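PDB 3LE2: serpin-ZX from Arabidopsis thaliana, which inhibits cysteine proteases such as metacaspase-9, which becomes covalently bound after cleaving its reactive center loop, and limits RD21A in programmed cell death. Local coordinates for residues Y213-G224 and F262-R270. Numbering follows the deposited sequence.
With SO4 (sulfate ion), chain B.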
loop_
_atom_site.group_PDB
_atom_site.type_symbol
_atom_site.label_atom_id
_atom_site.label_comp_id
_atom_site.label_asym_id
_atom_site.label_seq_id
_atom_site.Cartn_x
_atom_site.Cartn_y
_atom_site.Cartn_z
ATOM N N TYR A 213 11.439 -11.896 14.779
ATOM C CA TYR A 213 10.018 -11.807 15.129
ATOM C C TYR A 213 9.190 -12.764 14.264
ATOM O O TYR A 213 8.688 -12.381 13.199
ATOM C CB TYR A 213 9.490 -10.373 14.937
ATOM C CG TYR A 213 10.122 -9.331 15.843
ATOM C CD1 TYR A 213 9.772 -9.250 17.191
ATOM C CD2 TYR A 213 11.057 -8.414 15.343
ATOM C CE1 TYR A 213 10.343 -8.302 18.026
ATOM C CE2 TYR A 213 11.629 -7.470 16.159
ATOM C CZ TYR A 213 11.267 -7.420 17.510
ATOM O OH TYR A 213 11.820 -6.479 18.342
ATOM N N VAL A 214 9.056 -14.008 14.706
ATOM C CA VAL A 214 8.239 -14.973 13.979
ATOM C C VAL A 214 7.214 -15.656 14.897
ATOM O O VAL A 214 7.557 -16.095 15.996
ATOM C CB VAL A 214 9.112 -16.047 13.306
ATOM C CG1 VAL A 214 8.256 -16.996 12.473
ATOM C CG2 VAL A 214 10.182 -15.398 12.444
ATOM N N SER A 215 5.961 -15.725 14.449
ATOM C CA SER A 215 4.937 -16.526 15.119
ATOM C C SER A 215 4.351 -17.532 14.125
ATOM O O SER A 215 4.176 -17.227 12.944
ATOM C CB SER A 215 3.800 -15.656 15.678
ATOM O OG SER A 215 4.241 -14.752 16.673
ATOM N N ALA A 216 4.033 -18.724 14.619
ATOM C CA ALA A 216 3.347 -19.724 13.826
ATOM C C ALA A 216 1.884 -19.815 14.230
ATOM O O ALA A 216 1.529 -19.677 15.400
ATOM C CB ALA A 216 4.029 -21.081 13.968
ATOM N N TYR A 217 1.041 -20.048 13.239
ATOM C CA TYR A 217 -0.378 -20.182 13.434
ATOM C C TYR A 217 -0.859 -21.437 12.687
ATOM O O TYR A 217 -0.063 -22.176 12.110
ATOM C CB TYR A 217 -1.085 -18.927 12.916
ATOM C CG TYR A 217 -0.611 -17.656 13.584
ATOM C CD1 TYR A 217 -1.134 -17.255 14.810
ATOM C CD2 TYR A 217 0.357 -16.860 12.997
ATOM C CE1 TYR A 217 -0.707 -16.096 15.427
ATOM C CE2 TYR A 217 0.798 -15.700 13.611
ATOM C CZ TYR A 217 0.261 -15.320 14.828
ATOM O OH TYR A 217 0.687 -14.160 15.450
ATOM N N ASP A 218 -2.161 -21.683 12.708
ATOM C CA ASP A 218 -2.706 -22.849 12.050
ATOM C C ASP A 218 -2.687 -22.638 10.526
ATOM O O ASP A 218 -3.540 -21.943 9.973
ATOM C CB ASP A 218 -4.129 -23.104 12.572
ATOM C CG ASP A 218 -4.745 -24.381 12.018
ATOM O OD1 ASP A 218 -4.030 -25.123 11.309
ATOM O OD2 ASP A 218 -5.940 -24.636 12.302
ATOM N N GLY A 219 -1.691 -23.211 9.862
ATOM C CA GLY A 219 -1.611 -23.166 8.412
ATOM C C GLY A 219 -0.648 -22.155 7.809
ATOM O O GLY A 219 -0.473 -22.118 6.585
ATOM N N PHE A 220 -0.037 -21.323 8.650
ATOM C CA PHE A 220 0.853 -20.276 8.156
ATOM C C PHE A 220 1.754 -19.726 9.234
ATOM O O PHE A 220 1.601 -20.040 10.405
ATOM C CB PHE A 220 0.055 -19.126 7.542
ATOM C CG PHE A 220 -0.879 -18.445 8.506
ATOM C CD1 PHE A 220 -2.126 -18.994 8.798
ATOM C CD2 PHE A 220 -0.520 -17.247 9.117
ATOM C CE1 PHE A 220 -2.995 -18.356 9.686
ATOM C CE2 PHE A 220 -1.388 -16.610 10.016
ATOM C CZ PHE A 220 -2.623 -17.162 10.286
ATOM N N LYS A 221 2.704 -18.902 8.819
ATOM C CA LYS A 221 3.572 -18.210 9.748
ATOM C C LYS A 221 3.663 -16.734 9.397
ATOM O O LYS A 221 3.378 -16.332 8.265
ATOM C CB LYS A 221 4.952 -18.838 9.746
ATOM C CG LYS A 221 4.971 -20.251 10.280
ATOM C CD LYS A 221 6.302 -20.904 9.960
ATOM C CE LYS A 221 6.213 -22.402 10.089
ATOM N NZ LYS A 221 7.553 -23.006 9.863
ATOM N N VAL A 222 4.033 -15.923 10.382
ATOM C CA VAL A 222 4.244 -14.506 10.141
ATOM C C VAL A 222 5.610 -14.044 10.632
ATOM O O VAL A 222 6.037 -14.391 11.739
ATOM C CB VAL A 222 3.159 -13.647 10.789
ATOM C CG1 VAL A 222 3.397 -12.169 10.461
ATOM C CG2 VAL A 222 1.786 -14.095 10.310
ATOM N N LEU A 223 6.299 -13.283 9.780
ATOM C CA LEU A 223 7.582 -12.683 10.133
ATOM C C LEU A 223 7.448 -11.168 10.099
ATOM O O LEU A 223 6.866 -10.623 9.170
ATOM C CB LEU A 223 8.674 -13.130 9.167
ATOM C CG LEU A 223 9.926 -12.246 9.134
ATOM C CD1 LEU A 223 10.772 -12.420 10.380
ATOM C CD2 LEU A 223 10.741 -12.545 7.888
ATOM N N GLY A 224 7.942 -10.491 11.135
ATOM C CA GLY A 224 7.979 -9.039 11.131
ATOM C C GLY A 224 9.416 -8.564 11.010
ATOM O O GLY A 224 10.290 -9.070 11.714
ATOM N N PHE A 262 -8.008 -9.387 11.535
ATOM C CA PHE A 262 -6.916 -10.340 11.301
ATOM C C PHE A 262 -5.517 -9.736 11.456
ATOM O O PHE A 262 -4.651 -10.323 12.111
ATOM C CB PHE A 262 -6.996 -10.994 9.926
ATOM C CG PHE A 262 -5.838 -11.908 9.652
ATOM C CD1 PHE A 262 -5.943 -13.272 9.886
ATOM C CD2 PHE A 262 -4.626 -11.403 9.203
ATOM C CE1 PHE A 262 -4.870 -14.107 9.664
ATOM C CE2 PHE A 262 -3.550 -12.236 8.986
ATOM C CZ PHE A 262 -3.673 -13.594 9.215
ATOM N N LEU A 263 -5.285 -8.583 10.828
ATOM C CA LEU A 263 -3.972 -7.948 10.907
ATOM C C LEU A 263 -3.580 -7.562 12.336
ATOM O O LEU A 263 -2.443 -7.763 12.737
ATOM C CB LEU A 263 -3.877 -6.731 9.978
ATOM C CG LEU A 263 -3.844 -7.012 8.475
ATOM C CD1 LEU A 263 -3.807 -5.709 7.663
ATOM C CD2 LEU A 263 -2.666 -7.887 8.121
ATOM N N ASP A 264 -4.513 -6.994 13.093
ATOM C CA ASP A 264 -4.239 -6.590 14.465
ATOM C C ASP A 264 -3.799 -7.786 15.308
ATOM O O ASP A 264 -3.145 -7.627 16.344
ATOM C CB ASP A 264 -5.498 -5.978 15.117
ATOM C CG ASP A 264 -6.271 -5.054 14.173
ATOM O OD1 ASP A 264 -6.489 -3.873 14.526
ATOM O OD2 ASP A 264 -6.674 -5.511 13.083
ATOM N N ASN A 265 -4.174 -8.984 14.876
ATOM C CA ASN A 265 -4.010 -10.160 15.731
ATOM C C ASN A 265 -2.867 -11.092 15.337
ATOM O O ASN A 265 -2.666 -12.128 15.971
ATOM C CB ASN A 265 -5.322 -10.939 15.813
ATOM C CG ASN A 265 -6.312 -10.323 16.806
ATOM O OD1 ASN A 265 -6.349 -10.721 17.967
ATOM N ND2 ASN A 265 -7.125 -9.369 16.346
ATOM N N HIS A 266 -2.122 -10.716 14.299
ATOM C CA HIS A 266 -1.023 -11.542 13.782
ATOM C C HIS A 266 0.261 -10.731 13.625
ATOM O O HIS A 266 0.845 -10.667 12.539
ATOM C CB HIS A 266 -1.446 -12.234 12.479
ATOM C CG HIS A 266 -2.559 -13.212 12.685
ATOM N ND1 HIS A 266 -3.882 -12.829 12.738
ATOM C CD2 HIS A 266 -2.542 -14.544 12.933
ATOM C CE1 HIS A 266 -4.635 -13.891 12.978
ATOM N NE2 HIS A 266 -3.847 -14.942 13.099
ATOM N N ILE A 267 0.657 -10.099 14.731
ATOM C CA ILE A 267 1.863 -9.289 14.835
ATOM C C ILE A 267 2.815 -9.977 15.819
ATOM O O ILE A 267 2.567 -9.997 17.033
ATOM C CB ILE A 267 1.523 -7.865 15.342
ATOM C CG1 ILE A 267 0.705 -7.110 14.306
ATOM C CG2 ILE A 267 2.783 -7.045 15.646
ATOM C CD1 ILE A 267 0.215 -5.770 14.814
ATOM N N PRO A 268 3.895 -10.577 15.297
ATOM C CA PRO A 268 4.806 -11.309 16.182
ATOM C C PRO A 268 5.571 -10.307 17.013
ATOM O O PRO A 268 6.217 -9.437 16.438
ATOM C CB PRO A 268 5.782 -11.999 15.215
ATOM C CG PRO A 268 5.334 -11.646 13.823
ATOM C CD PRO A 268 4.376 -10.518 13.902
ATOM N N ARG A 269 5.527 -10.419 18.332
ATOM C CA ARG A 269 6.150 -9.401 19.170
ATOM C C ARG A 269 7.399 -9.880 19.896
ATOM O O ARG A 269 8.088 -9.083 20.529
ATOM C CB ARG A 269 5.134 -8.813 20.151
ATOM C CG ARG A 269 4.142 -7.910 19.462
ATOM C CD ARG A 269 3.220 -7.202 20.452
ATOM N NE ARG A 269 2.381 -6.229 19.755
ATOM C CZ ARG A 269 1.218 -6.523 19.186
ATOM N NH1 ARG A 269 0.736 -7.762 19.239
ATOM N NH2 ARG A 269 0.528 -5.575 18.571
ATOM N N ARG A 270 7.688 -11.174 19.806
ATOM C CA ARG A 270 8.905 -11.729 20.399
ATOM C C ARG A 270 9.902 -12.191 19.336
ATOM O O ARG A 270 9.535 -12.895 18.387
ATOM C CB ARG A 270 8.580 -12.921 21.297
ATOM C CG ARG A 270 7.806 -12.570 22.528
ATOM C CD ARG A 270 7.799 -13.725 23.509
ATOM N NE ARG A 270 7.082 -13.363 24.728
ATOM C CZ ARG A 270 7.579 -12.580 25.682
ATOM N NH1 ARG A 270 8.805 -12.080 25.560
ATOM N NH2 ARG A 270 6.852 -12.295 26.757
HETATM S S SO4 B . -4.378 -20.339 15.216
HETATM O O1 SO4 B . -5.075 -19.197 15.812
HETATM O O2 SO4 B . -4.325 -20.148 13.757
HETATM O O3 SO4 B . -3.007 -20.465 15.726
HETATM O O4 SO4 B . -5.131 -21.542 15.591
HETATM O O HOH W 1 6.629 -13.690 18.060
#
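His266 drives the edge of its imidazole into the face of Tyr217: CD2 stands over the middle of the phenol ring, 3.5 Å from Tyr217 CE1, with the two planes at 64°. A bond within its own loop fixes this pose. His266 ND1 donates to Phe262 O at 2.7 Å, almost straight (169°) and in the imidazole plane, which sets the ring's rotation and turns the CD2–NE2 edge toward the hairpin. Phe262 O also accepts from Asn265 N. The CZ end of Phe220 meets both partners: His266 CD2 lies at the edge of the Phe220 ring, near its plane, 3.7 Å from CZ, and Phe262 CE1 is 3.8 Å from the same atom, so four aromatic rings form one cluster. Phe220 gets there with CG lodged between its backbone N and carbonyl carbon (chi1 61°), and Leu252 and Lys255 of helix 249-258 pack on it as well.

Toward the open end of the hairpin, Pro268 points the CB–CG edge of its ring at the backbone and bridges the two strands. Its CG is 3.5 Å from Tyr213 O, equally close to Val222 O, and touches Val222 CG1 at 3.9 Å, while CB meets Ser215 OG. A water links Ser215 OG to Arg270 N, and Tyr213 CA–H points almost straight at Arg270 O. The loop thus leads into strand 271-274, which pairs with strand 212-217, the serpin arrangement in which the segment after helix G packs on the s1B–s2B hairpin of sheet B.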